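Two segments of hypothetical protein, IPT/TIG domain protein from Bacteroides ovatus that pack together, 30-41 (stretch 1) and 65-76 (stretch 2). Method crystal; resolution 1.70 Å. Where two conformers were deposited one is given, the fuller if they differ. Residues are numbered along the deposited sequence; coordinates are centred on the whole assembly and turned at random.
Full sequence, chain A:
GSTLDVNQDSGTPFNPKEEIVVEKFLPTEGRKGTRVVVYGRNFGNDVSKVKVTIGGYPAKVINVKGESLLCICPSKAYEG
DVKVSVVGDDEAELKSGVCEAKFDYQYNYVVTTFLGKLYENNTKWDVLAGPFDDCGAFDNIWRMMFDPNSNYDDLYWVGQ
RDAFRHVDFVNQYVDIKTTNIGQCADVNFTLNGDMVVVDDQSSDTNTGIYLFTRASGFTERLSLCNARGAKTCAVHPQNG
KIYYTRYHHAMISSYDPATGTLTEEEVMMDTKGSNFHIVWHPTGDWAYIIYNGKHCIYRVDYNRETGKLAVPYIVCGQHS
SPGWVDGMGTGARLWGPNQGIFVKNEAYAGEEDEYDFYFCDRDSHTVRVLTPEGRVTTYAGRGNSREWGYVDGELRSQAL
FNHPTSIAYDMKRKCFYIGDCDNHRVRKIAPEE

Stretch 1 30-41: GRKGTRVVVYGR
Stretch 2 (65-76) KGESLLCICPSK

The apolar centre of this contact lies on the buried face of a two-stranded antiparallel pairing. Val36, Val38, Leu69 and Cys71 all point to that face. Val36 CB is 4.2 Å from Cys71 SG, and Val38 CB is 3.9 Å from Leu69 CD1. A diagonal contact, Val38 CG2 to Cys71 SG at 4.3 Å, ties the two pairs together. Both valines are t. Cys71 has chi1 p (71°), and Leu69 is p, p (63°, 78°), which brings its end closer to the neighbouring strand. Cys73 extends the cluster past the strand end. Its CB points toward stretch 1 and lies 4.3 Å from Val36 CG2, with chi1 t.

The other face carries Arg35, Val37, Tyr39, Ser68, Leu70 and Ile72, and is more open. Val37 (t) places CG2 3.7 Å from Leu70 CD1. Leu70 is t, p (178°, 66°), and the same CD1 is 3.9 Å from Arg35 CB. Ile72 is m, t; its CD1 meets Arg35 NH2 at 3.9 Å, oblique to the guanidinium. Arg35 is m, p, t, with chi4 -70°; two conformers were deposited. Tyr39 (m, chi2 -90°) has CD1 4.1 Å from Ser68 CB, and Ser68 is p.

The backbone pairing is antiparallel. Strand 35-41 runs against strand 68-72 at 151° between N-to-C directions, with axes 4.6 Å apart at closest approach. Phi/psi values are extended, for example -118/129 at Val36 and -112/128 at Leu70. Val36 pairs with Cys71 and Val38 with Leu69, both hydrogen-bonded pairs with CA atoms 5.3 Å apart. Arg35-Ile72, Val37-Leu70 and Tyr39-Ser68 are non-hydrogen-bonded pairs, with CA-CA distances of 4.7, 4.5 and 4.3 Å.

Val36 N donates to Cys71 O at 2.8 Å, and Cys71 N returns to Val36 O at 2.9 Å. Val38 N to Leu69 O is 2.8 Å, and Leu69 N to Val38 O is 2.9 Å. Between these rungs, Val37 CA is 3.3 Å from Leu69 O and Leu70 CA is 3.5 Å from Val36 O; past the second rung, Ser68 CA is 3.1 Å from Val38 O.

Hydrogen bonding continues beyond the paired residues. Cys73 N donates to Thr34 O at 2.9 Å, and Gly33 N to Cys73 O at 2.8 Å, both nearly linear. Gly33 sits in a type II turn from Arg31 to Thr34, with phi/psi 90/-5; Lys32 before it is at -55/137. Thr34 N (3.0 Å) and Thr34 OG1 (2.6 Å) both donate to Arg31 O, closing the turn. Lys32 (p, t, t, p) rests CD 3.8 Å from Ser75 CB, and its end leads away.

At the opposite end, Gly40 N donates to Glu67 O at 2.9 Å. Gly40 is at phi/psi 169/-143, and Glu67 at -111/1. Glu67 is m, p, with chi3 42°. Arg41 NH1 is 3.9 Å from Glu67 CG, which lies at the guanidinium edge. Arg41 NH1 and Glu67 OE2 are 4.4 Å apart, too far for a salt bridge. The oxygen also lies well out of the guanidinium plane, so no N-H points at it and only the charges are near.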

# COMPACT_ATOMS: atom_id res chain seq x y z
N GLY A 30 -5.50 21.35 -14.25
CA GLY A 30 -4.40 21.88 -13.47
C GLY A 30 -4.25 21.21 -12.12
O GLY A 30 -5.09 20.41 -11.69
N ARG A 31 -3.17 21.59 -11.45
CA ARG A 31 -2.79 21.02 -10.17
C ARG A 31 -3.17 22.01 -9.06
O ARG A 31 -3.59 23.14 -9.34
CB ARG A 31 -1.27 20.72 -10.15
CG ARG A 31 -0.42 21.50 -11.16
CD ARG A 31 1.07 21.16 -11.05
NE ARG A 31 1.43 20.99 -9.65
CZ ARG A 31 1.47 19.83 -8.99
NH1 ARG A 31 1.23 18.68 -9.62
NH2 ARG A 31 1.76 19.83 -7.70
N LYS A 32 -3.05 21.57 -7.81
CA LYS A 32 -3.32 22.43 -6.66
C LYS A 32 -2.50 23.71 -6.73
O LYS A 32 -1.32 23.69 -7.09
CB LYS A 32 -3.06 21.69 -5.34
CG LYS A 32 -1.61 21.34 -5.06
CD LYS A 32 -1.47 20.37 -3.89
CE LYS A 32 -0.01 20.03 -3.62
NZ LYS A 32 0.74 21.21 -3.12
N GLY A 33 -3.14 24.83 -6.43
CA GLY A 33 -2.50 26.13 -6.55
C GLY A 33 -2.67 26.79 -7.91
O GLY A 33 -2.23 27.91 -8.10
N THR A 34 -3.28 26.09 -8.87
CA THR A 34 -3.51 26.65 -10.21
C THR A 34 -4.52 27.78 -10.10
O THR A 34 -5.59 27.58 -9.51
CB THR A 34 -4.13 25.62 -11.17
OG1 THR A 34 -3.20 24.59 -11.48
CG2 THR A 34 -4.62 26.29 -12.50
N ARG A 35 -4.20 28.96 -10.64
CA ARG A 35 -5.19 30.03 -10.73
C ARG A 35 -6.20 29.67 -11.82
O ARG A 35 -5.84 29.42 -12.98
CB ARG A 35 -4.56 31.40 -10.99
CG ARG A 35 -4.09 32.09 -9.71
CD ARG A 35 -2.65 31.74 -9.37
NE ARG A 35 -2.31 31.99 -7.97
CZ ARG A 35 -2.20 33.20 -7.43
NH1 ARG A 35 -2.41 34.27 -8.17
NH2 ARG A 35 -1.89 33.33 -6.15
N VAL A 36 -7.47 29.61 -11.42
CA VAL A 36 -8.53 29.28 -12.36
C VAL A 36 -9.48 30.46 -12.46
O VAL A 36 -9.97 30.95 -11.45
CB VAL A 36 -9.31 28.06 -11.91
CG1 VAL A 36 -10.37 27.70 -12.93
CG2 VAL A 36 -8.38 26.88 -11.66
N VAL A 37 -9.75 30.89 -13.69
CA VAL A 37 -10.78 31.88 -13.94
C VAL A 37 -12.07 31.15 -14.29
O VAL A 37 -12.09 30.32 -15.21
CB VAL A 37 -10.38 32.88 -15.05
CG1 VAL A 37 -11.50 33.90 -15.27
CG2 VAL A 37 -9.08 33.57 -14.66
N VAL A 38 -13.13 31.42 -13.52
CA VAL A 38 -14.44 30.82 -13.78
C VAL A 38 -15.34 31.89 -14.42
O VAL A 38 -15.34 33.04 -13.97
CB VAL A 38 -15.04 30.27 -12.46
CG1 VAL A 38 -16.42 29.66 -12.69
CG2 VAL A 38 -14.06 29.25 -11.84
N TYR A 39 -16.05 31.53 -15.49
CA TYR A 39 -16.86 32.48 -16.26
C TYR A 39 -18.32 32.08 -16.15
O TYR A 39 -18.63 30.89 -16.08
CB TYR A 39 -16.47 32.48 -17.74
CG TYR A 39 -15.06 32.91 -18.04
CD1 TYR A 39 -14.75 34.25 -18.29
CD2 TYR A 39 -14.03 31.98 -18.09
CE1 TYR A 39 -13.44 34.64 -18.56
CE2 TYR A 39 -12.74 32.36 -18.36
CZ TYR A 39 -12.44 33.69 -18.60
OH TYR A 39 -11.12 34.03 -18.87
N GLY A 40 -19.21 33.06 -16.15
CA GLY A 40 -20.63 32.76 -16.15
C GLY A 40 -21.47 33.99 -15.89
O GLY A 40 -21.13 35.07 -16.38
N ARG A 41 -22.56 33.83 -15.15
CA ARG A 41 -23.45 34.96 -14.85
C ARG A 41 -23.81 35.03 -13.38
O ARG A 41 -24.04 34.01 -12.74
CB ARG A 41 -24.77 34.88 -15.65
CG ARG A 41 -24.64 34.57 -17.14
CD ARG A 41 -25.38 35.59 -17.99
NE ARG A 41 -24.57 36.80 -18.14
CZ ARG A 41 -24.99 37.95 -18.67
NH1 ARG A 41 -24.15 38.98 -18.76
NH2 ARG A 41 -26.25 38.09 -19.09
N LYS A 65 -16.03 39.56 -10.53
CA LYS A 65 -16.34 40.67 -11.43
C LYS A 65 -17.68 40.47 -12.14
O LYS A 65 -17.84 40.86 -13.30
CB LYS A 65 -15.23 40.84 -12.46
CG LYS A 65 -13.82 40.78 -11.89
CD LYS A 65 -12.78 41.17 -12.92
CE LYS A 65 -11.38 41.14 -12.34
NZ LYS A 65 -10.47 42.03 -13.09
N GLY A 66 -18.64 39.85 -11.45
CA GLY A 66 -19.98 39.65 -11.99
C GLY A 66 -20.11 38.48 -12.95
O GLY A 66 -20.91 37.58 -12.73
N GLU A 67 -19.33 38.51 -14.04
CA GLU A 67 -19.37 37.48 -15.07
C GLU A 67 -18.10 36.63 -15.08
O GLU A 67 -17.97 35.72 -15.90
CB GLU A 67 -19.59 38.10 -16.45
CG GLU A 67 -20.91 38.85 -16.59
CD GLU A 67 -20.93 40.21 -15.90
OE1 GLU A 67 -19.92 40.95 -15.99
OE2 GLU A 67 -21.95 40.55 -15.26
N SER A 68 -17.18 36.92 -14.17
CA SER A 68 -16.03 36.06 -13.94
C SER A 68 -15.57 36.15 -12.49
O SER A 68 -15.92 37.08 -11.76
CB SER A 68 -14.86 36.41 -14.86
OG SER A 68 -14.34 37.68 -14.54
N LEU A 69 -14.78 35.16 -12.08
CA LEU A 69 -14.07 35.22 -10.81
C LEU A 69 -12.76 34.47 -10.99
O LEU A 69 -12.63 33.64 -11.89
CB LEU A 69 -14.92 34.62 -9.66
CG LEU A 69 -15.31 33.14 -9.70
CD1 LEU A 69 -14.13 32.26 -9.28
CD2 LEU A 69 -16.50 32.86 -8.78
N LEU A 70 -11.78 34.84 -10.16
CA LEU A 70 -10.48 34.20 -10.12
C LEU A 70 -10.36 33.47 -8.79
O LEU A 70 -10.57 34.06 -7.73
CB LEU A 70 -9.37 35.25 -10.23
CG LEU A 70 -7.91 34.78 -10.15
CD1 LEU A 70 -7.55 33.91 -11.34
CD2 LEU A 70 -6.96 35.97 -10.07
N CYS A 71 -10.02 32.18 -8.85
CA CYS A 71 -9.85 31.40 -7.64
C CYS A 71 -8.61 30.49 -7.76
O CYS A 71 -7.96 30.44 -8.82
CB CYS A 71 -11.12 30.59 -7.34
SG CYS A 71 -11.39 29.23 -8.49
N ILE A 72 -8.27 29.84 -6.66
CA ILE A 72 -7.11 28.96 -6.59
C ILE A 72 -7.58 27.53 -6.37
O ILE A 72 -8.30 27.23 -5.40
CB ILE A 72 -6.18 29.39 -5.43
CG1 ILE A 72 -5.66 30.81 -5.67
CG2 ILE A 72 -5.00 28.44 -5.27
CD1 ILE A 72 -4.80 31.31 -4.53
N CYS A 73 -7.18 26.64 -7.27
CA CYS A 73 -7.56 25.24 -7.17
C CYS A 73 -7.03 24.61 -5.88
O CYS A 73 -5.84 24.72 -5.58
CB CYS A 73 -7.00 24.45 -8.36
SG CYS A 73 -7.58 22.75 -8.39
N PRO A 74 -7.90 23.94 -5.11
CA PRO A 74 -7.50 23.29 -3.87
C PRO A 74 -6.91 21.91 -4.13
O PRO A 74 -7.05 21.38 -5.23
CB PRO A 74 -8.83 23.14 -3.13
CG PRO A 74 -9.79 22.86 -4.22
CD PRO A 74 -9.35 23.76 -5.36
N SER A 75 -6.28 21.31 -3.13
CA SER A 75 -5.89 19.91 -3.27
C SER A 75 -7.15 19.05 -3.15
O SER A 75 -8.19 19.52 -2.66
CB SER A 75 -4.83 19.52 -2.23
OG SER A 75 -5.28 19.80 -0.93
N LYS A 76 -7.04 17.81 -3.60
CA LYS A 76 -8.10 16.81 -3.51
C LYS A 76 -9.35 17.12 -4.36
O LYS A 76 -10.42 16.61 -4.07
CB LYS A 76 -8.52 16.56 -2.05
CG LYS A 76 -7.37 16.28 -1.08
CD LYS A 76 -7.89 15.75 0.26
CE LYS A 76 -7.39 16.56 1.46
NZ LYS A 76 -8.19 17.80 1.72